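PDB 2R2Z: hemolysin from Enterococcus faecalis, which is probably a membrane protein of the UPF0053 family that may bind flavin adenine dinucleotide, and is represented here by its transporter-associated domain, crystallised with zinc. Local coordinates for residues Q21-I26 with G79-V84; G68-T73 with L85-Y90. One frame throughout, in Å; residues are numbered along the deposited sequence.

Interaction 1 of 2, residues Q21-I26 with G79-V84; sequences QGRMLI and GTRLLV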
ATOM      1  N   GLN A  21       2.040   1.306   6.842  1.00  8.94           N
ATOM      2  CA  GLN A  21       1.101   0.499   7.596  0.50  9.04           C
ATOM      3  C   GLN A  21      -0.247   0.451   6.880  1.00  9.57           C
ATOM      4  O   GLN A  21      -0.737   1.463   6.369  1.00  9.30           O
ATOM      5  CB  GLN A  21       0.959   1.060   9.021  0.50  9.56           C
ATOM      6  CG  GLN A  21       2.307   1.118   9.777  0.50 10.08           C
ATOM      7  CD  GLN A  21       2.880  -0.262  10.037  0.50  9.97           C
ATOM      8  OE1 GLN A  21       2.178  -1.134  10.536  0.50 11.58           O
ATOM      9  NE2 GLN A  21       4.152  -0.468   9.700  0.50 10.87           N
ATOM     10  N   GLY A  22      -0.852  -0.732   6.858  1.00  9.45           N
ATOM     11  CA  GLY A  22      -2.165  -0.930   6.239  1.00  9.16           C
ATOM     12  C   GLY A  22      -3.231   0.027   6.755  1.00  8.77           C
ATOM     13  O   GLY A  22      -4.148   0.411   6.016  1.00  9.13           O
ATOM     14  N   ARG A  23      -3.132   0.400   8.034  1.00  9.57           N
ATOM     15  CA  ARG A  23      -4.123   1.296   8.621  1.00 10.83           C
ATOM     16  C   ARG A  23      -4.034   2.748   8.157  1.00  9.98           C
ATOM     17  O   ARG A  23      -4.938   3.532   8.445  1.00 10.94           O
ATOM     18  CB  ARG A  23      -4.036   1.274  10.149  1.00 10.95           C
ATOM     19  CG  ARG A  23      -2.698   1.766  10.692  1.00 12.44           C
ATOM     20  CD  ARG A  23      -2.739   2.027  12.207  1.00 13.88           C
ATOM     21  NE  ARG A  23      -3.247   0.892  12.977  1.00 18.76           N
ATOM     22  CZ  ARG A  23      -2.526  -0.144  13.378  1.00 20.29           C
ATOM     23  NH1 ARG A  23      -1.239  -0.230  13.067  1.00 20.46           N
ATOM     24  NH2 ARG A  23      -3.109  -1.107  14.086  1.00 19.61           N
HETATM   25  N   MSE A  24      -2.956   3.122   7.465  1.00  9.68           N
HETATM   26  CA  MSE A  24      -2.827   4.488   6.982  1.00  9.60           C
HETATM   27  C   MSE A  24      -3.990   4.797   6.054  1.00  8.81           C
HETATM   28  O   MSE A  24      -4.315   4.010   5.165  1.00  9.02           O
HETATM   29  CB  MSE A  24      -1.502   4.676   6.262  1.00  9.28           C
HETATM   30  CG  MSE A  24      -1.229   6.123   5.914  1.00  9.93           C
HETATM   31 SE   MSE A  24       0.533   6.365   5.087  0.70 11.07          SE
HETATM   32  CE  MSE A  24       0.752   8.286   5.413  1.00 12.17           C
ATOM     33  N   LEU A  25      -4.618   5.946   6.255  1.00  9.09           N
ATOM     34  CA  LEU A  25      -5.700   6.338   5.372  1.00  9.00           C
ATOM     35  C   LEU A  25      -5.185   6.682   3.982  1.00  8.93           C
ATOM     36  O   LEU A  25      -4.113   7.266   3.842  1.00  9.60           O
ATOM     37  CB  LEU A  25      -6.424   7.557   5.954  1.00 10.69           C
ATOM     38  CG  LEU A  25      -7.108   7.301   7.296  1.00 11.78           C
ATOM     39  CD1 LEU A  25      -7.661   8.614   7.802  1.00 14.29           C
ATOM     40  CD2 LEU A  25      -8.227   6.287   7.176  1.00 14.53           C
ATOM     41  N   ILE A  26      -5.958   6.342   2.951  1.00  9.35           N
ATOM     42  CA  ILE A  26      -5.623   6.747   1.586  1.00  9.41           C
ATOM     43  C   ILE A  26      -5.404   8.263   1.532  1.00  9.88           C
ATOM     44  O   ILE A  26      -4.448   8.742   0.917  1.00  9.19           O
ATOM     45  CB  ILE A  26      -6.733   6.331   0.588  1.00  9.47           C
ATOM     46  CG1 ILE A  26      -6.896   4.813   0.550  1.00 10.63           C
ATOM     47  CG2 ILE A  26      -6.435   6.879  -0.809  1.00 11.31           C
ATOM     48  CD1 ILE A  26      -8.187   4.362  -0.123  1.00 11.59           C
ATOM     49  N   GLY A  79      -2.491 -13.305   8.897  1.00 11.55           N
ATOM     50  CA  GLY A  79      -3.702 -13.983   8.427  1.00 11.78           C
ATOM     51  C   GLY A  79      -4.155 -13.270   7.165  1.00 12.15           C
ATOM     52  O   GLY A  79      -3.335 -12.973   6.278  1.00 12.75           O
ATOM     53  N   THR A  80      -5.430 -12.918   7.105  1.00 11.95           N
ATOM     54  CA  THR A  80      -5.937 -12.233   5.931  1.00 13.58           C
ATOM     55  C   THR A  80      -5.848 -10.713   6.024  1.00 12.77           C
ATOM     56  O   THR A  80      -6.285 -10.023   5.099  1.00 13.45           O
ATOM     57  CB  THR A  80      -7.370 -12.644   5.617  1.00 15.03           C
ATOM     58  OG1 THR A  80      -8.209 -12.341   6.730  1.00 16.34           O
ATOM     59  CG2 THR A  80      -7.456 -14.129   5.307  1.00 16.19           C
ATOM     60  N   ARG A  81      -5.281 -10.195   7.114  1.00 11.79           N
ATOM     61  CA  ARG A  81      -5.061  -8.766   7.233  1.00 11.85           C
ATOM     62  C   ARG A  81      -3.761  -8.338   6.558  1.00 10.93           C
ATOM     63  O   ARG A  81      -2.695  -8.917   6.810  1.00 10.88           O
ATOM     64  CB  ARG A  81      -5.002  -8.376   8.700  1.00 12.29           C
ATOM     65  CG  ARG A  81      -4.630  -6.932   8.921  1.00 12.84           C
ATOM     66  CD  ARG A  81      -4.547  -6.637  10.397  1.00 15.07           C
ATOM     67  NE  ARG A  81      -4.267  -5.233  10.669  1.00 15.74           N
ATOM     68  CZ  ARG A  81      -4.249  -4.723  11.895  1.00 16.37           C
ATOM     69  NH1 ARG A  81      -4.510  -5.498  12.940  1.00 17.97           N
ATOM     70  NH2 ARG A  81      -3.985  -3.444  12.073  1.00 17.89           N
ATOM     71  N   LEU A  82      -3.852  -7.323   5.705  1.00 10.50           N
ATOM     72  CA  LEU A  82      -2.665  -6.725   5.118  1.00 10.54           C
ATOM     73  C   LEU A  82      -2.079  -5.728   6.102  1.00 10.10           C
ATOM     74  O   LEU A  82      -2.625  -4.640   6.304  1.00 10.71           O
ATOM     75  CB  LEU A  82      -3.004  -6.083   3.776  1.00 10.61           C
ATOM     76  CG  LEU A  82      -1.928  -5.204   3.129  1.00 10.30           C
ATOM     77  CD1 LEU A  82      -0.593  -5.944   3.005  1.00 10.48           C
ATOM     78  CD2 LEU A  82      -2.403  -4.747   1.754  1.00 10.52           C
ATOM     79  N   LEU A  83      -1.000  -6.116   6.740  1.00  9.88           N
ATOM     80  CA  LEU A  83      -0.368  -5.343   7.809  0.50 10.42           C
ATOM     81  C   LEU A  83       0.503  -4.197   7.271  1.00  9.66           C
ATOM     82  O   LEU A  83       0.466  -3.126   7.806  1.00  9.49           O
ATOM     83  CB  LEU A  83       0.502  -6.235   8.702  0.50 11.71           C
ATOM     84  CG  LEU A  83      -0.039  -7.050   9.871  0.50 12.93           C
ATOM     85  CD1 LEU A  83       1.133  -7.601  10.675  0.50 14.41           C
ATOM     86  CD2 LEU A  83      -0.943  -6.231  10.777  0.50 13.68           C
ATOM     87  N   VAL A  84       1.357  -4.545   6.306  1.00  8.67           N
ATOM     88  CA  VAL A  84       2.357  -3.588   5.822  1.00  8.92           C
ATOM     89  C   VAL A  84       2.442  -3.677   4.313  1.00  8.38           C
ATOM     90  O   VAL A  84       2.518  -4.783   3.749  1.00  9.05           O
ATOM     91  CB  VAL A  84       3.765  -3.865   6.457  1.00  9.09           C
ATOM     92  CG1 VAL A  84       4.765  -2.820   6.003  1.00 10.52           C
ATOM     93  CG2 VAL A  84       3.685  -3.853   7.993  1.00 11.18           C
TER
HETATM   94  O   HOH W   1      -2.227  -1.687   9.923  1.00 19.32           O
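The guanidinium of R81 carries L83 CD2 on one face and meets R23 NH2 at its edge, near its own plane; the guanidinium of R23 has a water on one face, displaced toward the rim. The two planes are 79° apart, and R23 NH2 comes to 3.2 Å from R81 NH2. Two donors of like charge are brought close there, without a hydrogen bond. R81 reaches it with a fully extended chain, its CG anti to the backbone N (chi1 174°), whereas R23 starts from the crowded position between its backbone N and carbonyl carbon and bends at chi3. The same water joins the two residues by accepting from R23 N at 3.0 Å and from R81 NH2 at 3.3 Å. The direct backbone link is G22 N to L83 O, 2.9 Å and nearly straight, though the donor stands above the carbonyl plane. G22 fits closely against the strand: it has no side chain, which lets its CA lie 3.7 Å from L82 O. Beside it Q21 and V84 form an antiparallel non-hydrogen-bonded pair, side chains on the same face; the Q21 chain bends at chi2 and lays NE2 3.8 Å from V84 CG2. Q21 to M24 is a type I beta turn, closed by M24 N to Q21 O at 3.0 Å, and it leads strand 17-21 out of the sheet toward helix 26-33, with L25 as N-cap. L83 and V84 form a classic beta bulge opposite E76 of strand 70-78, while L82 packs on A46 and L49 of helix 45-53.

Interaction 2 of 2, residues G68-T73 with L85-Y90; sequences GNIKLT and LRVHFY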
ATOM      1  N   GLY A  68      -0.052   4.586 -11.884  1.00 13.24           N
ATOM      2  CA  GLY A  68       0.748   5.782 -12.122  1.00 15.57           C
ATOM      3  C   GLY A  68       2.218   5.463 -11.959  1.00 15.78           C
ATOM      4  O   GLY A  68       2.716   4.488 -12.502  1.00 17.34           O
ATOM      5  N   ASN A  69       2.972   6.257 -11.209  0.50 15.54           N
ATOM      6  CA  ASN A  69       4.394   5.922 -11.038  0.50 14.65           C
ATOM      7  C   ASN A  69       4.685   5.154  -9.750  0.50 13.53           C
ATOM      8  O   ASN A  69       5.831   5.071  -9.310  0.50 13.47           O
ATOM      9  CB  ASN A  69       5.275   7.173 -11.120  0.50 15.29           C
ATOM     10  CG  ASN A  69       5.071   8.106  -9.938  0.50 16.26           C
ATOM     11  OD1 ASN A  69       3.955   8.276  -9.457  0.50 16.26           O
ATOM     12  ND2 ASN A  69       6.155   8.712  -9.462  0.50 17.76           N
ATOM     13  N   ILE A  70       3.637   4.594  -9.152  1.00 11.93           N
ATOM     14  CA  ILE A  70       3.730   3.881  -7.879  0.50 11.04           C
ATOM     15  C   ILE A  70       3.611   2.365  -8.087  1.00 10.37           C
ATOM     16  O   ILE A  70       2.792   1.923  -8.906  1.00 10.62           O
ATOM     17  CB  ILE A  70       2.579   4.338  -6.936  0.50 11.25           C
ATOM     18  CG1 ILE A  70       2.417   5.866  -6.976  0.50 11.80           C
ATOM     19  CG2 ILE A  70       2.786   3.814  -5.513  0.50 12.72           C
ATOM     20  CD1 ILE A  70       1.124   6.364  -6.358  0.50 12.83           C
ATOM     21  N   LYS A  71       4.376   1.605  -7.316  1.00  9.24           N
ATOM     22  CA  LYS A  71       4.145   0.181  -7.201  1.00  8.82           C
ATOM     23  C   LYS A  71       3.893  -0.128  -5.731  1.00  8.10           C
ATOM     24  O   LYS A  71       4.699   0.235  -4.862  1.00  9.27           O
ATOM     25  CB  LYS A  71       5.327  -0.624  -7.728  1.00 10.32           C
ATOM     26  CG  LYS A  71       5.076  -2.123  -7.631  1.00 13.09           C
ATOM     27  CD  LYS A  71       6.078  -2.951  -8.402  1.00 18.44           C
ATOM     28  CE  LYS A  71       7.233  -3.310  -7.539  1.00 22.48           C
ATOM     29  NZ  LYS A  71       8.126  -2.159  -7.382  1.00 25.94           N
ATOM     30  N   LEU A  72       2.768  -0.792  -5.461  1.00  7.38           N
ATOM     31  CA  LEU A  72       2.370  -1.179  -4.102  1.00  7.79           C
ATOM     32  C   LEU A  72       2.497  -2.691  -3.982  1.00  8.08           C
ATOM     33  O   LEU A  72       1.934  -3.412  -4.802  1.00  9.61           O
ATOM     34  CB  LEU A  72       0.919  -0.784  -3.861  1.00  8.50           C
ATOM     35  CG  LEU A  72       0.595   0.704  -3.932  1.00  8.94           C
ATOM     36  CD1 LEU A  72      -0.921   0.877  -3.839  1.00 12.01           C
ATOM     37  CD2 LEU A  72       1.292   1.474  -2.833  1.00 11.15           C
ATOM     38  N   THR A  73       3.210  -3.152  -2.970  1.00  8.01           N
ATOM     39  CA  THR A  73       3.417  -4.584  -2.779  1.00  8.14           C
ATOM     40  C   THR A  73       2.882  -4.981  -1.424  1.00  8.01           C
ATOM     41  O   THR A  73       3.042  -4.257  -0.444  1.00  8.54           O
ATOM     42  CB  THR A  73       4.920  -4.936  -2.873  1.00  9.31           C
ATOM     43  OG1 THR A  73       5.409  -4.536  -4.157  1.00  9.93           O
ATOM     44  CG2 THR A  73       5.159  -6.426  -2.671  1.00 11.73           C
ATOM     45  N   LEU A  85       2.452  -2.507   3.678  1.00  7.90           N
ATOM     46  CA  LEU A  85       2.676  -2.389   2.234  1.00  8.11           C
ATOM     47  C   LEU A  85       4.085  -1.899   1.993  1.00  8.05           C
ATOM     48  O   LEU A  85       4.588  -1.088   2.756  1.00  9.33           O
ATOM     49  CB  LEU A  85       1.714  -1.341   1.628  1.00  8.53           C
ATOM     50  CG  LEU A  85       0.228  -1.668   1.529  1.00  8.35           C
ATOM     51  CD1 LEU A  85      -0.453  -1.549   2.900  1.00  9.18           C
ATOM     52  CD2 LEU A  85      -0.449  -0.724   0.554  1.00  9.04           C
ATOM     53  N   ARG A  86       4.704  -2.347   0.914  1.00  7.37           N
ATOM     54  CA  ARG A  86       5.895  -1.696   0.412  1.00  8.51           C
ATOM     55  C   ARG A  86       5.484  -0.808  -0.749  1.00  8.00           C
ATOM     56  O   ARG A  86       4.649  -1.195  -1.562  1.00  9.31           O
ATOM     57  CB  ARG A  86       6.918  -2.735  -0.032  1.00  8.57           C
ATOM     58  CG  ARG A  86       8.246  -2.145  -0.532  1.00  9.28           C
ATOM     59  CD  ARG A  86       9.139  -3.233  -1.137  1.00 10.68           C
ATOM     60  NE  ARG A  86       9.496  -4.309  -0.198  1.00 11.46           N
ATOM     61  CZ  ARG A  86      10.693  -4.482   0.351  1.00 10.53           C
ATOM     62  NH1 ARG A  86      11.684  -3.632   0.137  1.00 11.08           N
ATOM     63  NH2 ARG A  86      10.889  -5.520   1.134  1.00 10.54           N
ATOM     64  N   VAL A  87       6.040   0.396  -0.798  1.00  7.66           N
ATOM     65  CA  VAL A  87       5.736   1.329  -1.861  1.00  8.91           C
ATOM     66  C   VAL A  87       7.013   1.777  -2.546  1.00  8.18           C
ATOM     67  O   VAL A  87       7.949   2.220  -1.871  1.00  9.11           O
ATOM     68  CB  VAL A  87       5.032   2.559  -1.282  1.00 10.91           C
ATOM     69  CG1 VAL A  87       4.575   3.479  -2.389  1.00 12.94           C
ATOM     70  CG2 VAL A  87       3.885   2.148  -0.338  1.00 13.39           C
ATOM     71  N   HIS A  88       7.071   1.602  -3.871  1.00  8.46           N
ATOM     72  CA  HIS A  88       8.143   2.188  -4.644  0.50  9.05           C
ATOM     73  C   HIS A  88       7.609   3.265  -5.567  1.00  8.89           C
ATOM     74  O   HIS A  88       6.549   3.128  -6.181  1.00  9.58           O
ATOM     75  CB  HIS A  88       8.888   1.131  -5.439  0.50 10.05           C
ATOM     76  CG  HIS A  88      10.279   1.541  -5.784  0.50 11.62           C
ATOM     77  ND1 HIS A  88      10.575   2.401  -6.819  0.50 13.99           N
ATOM     78  CD2 HIS A  88      11.456   1.235  -5.200  0.50 12.42           C
ATOM     79  CE1 HIS A  88      11.878   2.594  -6.868  0.50 13.52           C
ATOM     80  NE2 HIS A  88      12.437   1.899  -5.896  0.50 13.35           N
ATOM     81  N   PHE A  89       8.348   4.364  -5.645  1.00  9.58           N
ATOM     82  CA  PHE A  89       8.033   5.472  -6.540  1.00 10.87           C
ATOM     83  C   PHE A  89       8.984   5.497  -7.720  1.00 12.64           C
ATOM     84  O   PHE A  89      10.188   5.363  -7.551  1.00 13.01           O
ATOM     85  CB  PHE A  89       8.119   6.809  -5.795  1.00 11.30           C
ATOM     86  CG  PHE A  89       7.091   6.958  -4.726  1.00 11.71           C
ATOM     87  CD1 PHE A  89       5.852   7.491  -5.028  1.00 14.96           C
ATOM     88  CD2 PHE A  89       7.336   6.564  -3.422  1.00 12.48           C
ATOM     89  CE1 PHE A  89       4.879   7.620  -4.059  1.00 16.39           C
ATOM     90  CE2 PHE A  89       6.363   6.692  -2.442  1.00 12.85           C
ATOM     91  CZ  PHE A  89       5.129   7.221  -2.767  1.00 13.65           C
ATOM     92  N   TYR A  90       8.429   5.639  -8.915  1.00 15.60           N
ATOM     93  CA  TYR A  90       9.217   5.728 -10.145  1.00 19.20           C
ATOM     94  C   TYR A  90       9.087   7.100 -10.797  1.00 21.79           C
ATOM     95  O   TYR A  90       8.253   7.915 -10.402  1.00 23.00           O
ATOM     96  CB  TYR A  90       8.809   4.625 -11.118  1.00 20.45           C
ATOM     97  CG  TYR A  90       8.942   3.260 -10.516  1.00 22.05           C
ATOM     98  CD1 TYR A  90      10.164   2.590 -10.513  1.00 22.75           C
ATOM     99  CD2 TYR A  90       7.846   2.646  -9.911  1.00 22.98           C
ATOM    100  CE1 TYR A  90      10.285   1.327  -9.935  1.00 23.25           C
ATOM    101  CE2 TYR A  90       7.953   1.399  -9.337  1.00 23.76           C
ATOM    102  CZ  TYR A  90       9.167   0.740  -9.352  1.00 23.53           C
ATOM    103  OH  TYR A  90       9.259  -0.496  -8.768  1.00 23.90           O
TER
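Strands 70-73 and 85-89 run antiparallel at 163°, their axes 4.7 Å apart, and K71 with H88 and T73 with R86 are hydrogen-bonded pairs whose N-H groups lie in the planes of the carbonyls they meet. Beyond K71-H88, Y90 N donates to N69 O at 2.7 Å, and N69 returns a bond from its side chain: with CG in the crowded position (chi1 68°) in the conformer described, ND2 donates to Y90 O at a very short 2.4 Å, in the planes of both the amide and the carbonyl. The Y90 ring turns back across K71, presenting its edge to K71 CB, which lies 3.7 Å from CE2. The lysine chain starts anti to its backbone N, then folds at chi3 and chi4 so that NZ reaches Y90 OH, again at a very short 2.4 Å. Both strands belong to the beta hairpin 70-78/81-89, the fourth and third strands across the antiparallel sheet of this transporter-associated domain, with strand 64-67 beside one arm and strand 17-21 beside the other. On the face carrying I70, L72, V87 and F89 the contacts are apolar. V87 fits between the two branched chains of the opposite strand, its CG1 3.6 Å from I70 CG2 and its CG2 3.7 Å from L72 CD2. This face is covered by helix 45-53, where L72 touches M45, Y48 and L49, and by F33, whose ring meets that of F89. On the other face T73 and R86 meet through their CB atoms. The R86 guanidinium turns to salt bridges with E17 and E75; E17 is a zinc-binding residue of this protein, although no zinc is bound to it in this model, and a zinc ion lies about 4 Å from the H88 side chain.

Both interactions use strand 81-89: interaction 1 takes its first part and interaction 2 the rest, and their centres are 15 Å apart, on opposite sides of the chain's centre. They touch where G22 CA packs at 3.8 Å from L85 CD1. Along the chain the segments alternate, 21-26, 68-73, 79-84, 85-90. Interaction 2 pairs the two arms of a local hairpin, whereas interaction 1 brings in the exit of strand 17-21 from much earlier in the sequence. Strand 81-89 is the middle strand of the sheet, with strand 17-21 on one side and its hairpin partner 70-78 on the other, all within one transporter-associated domain.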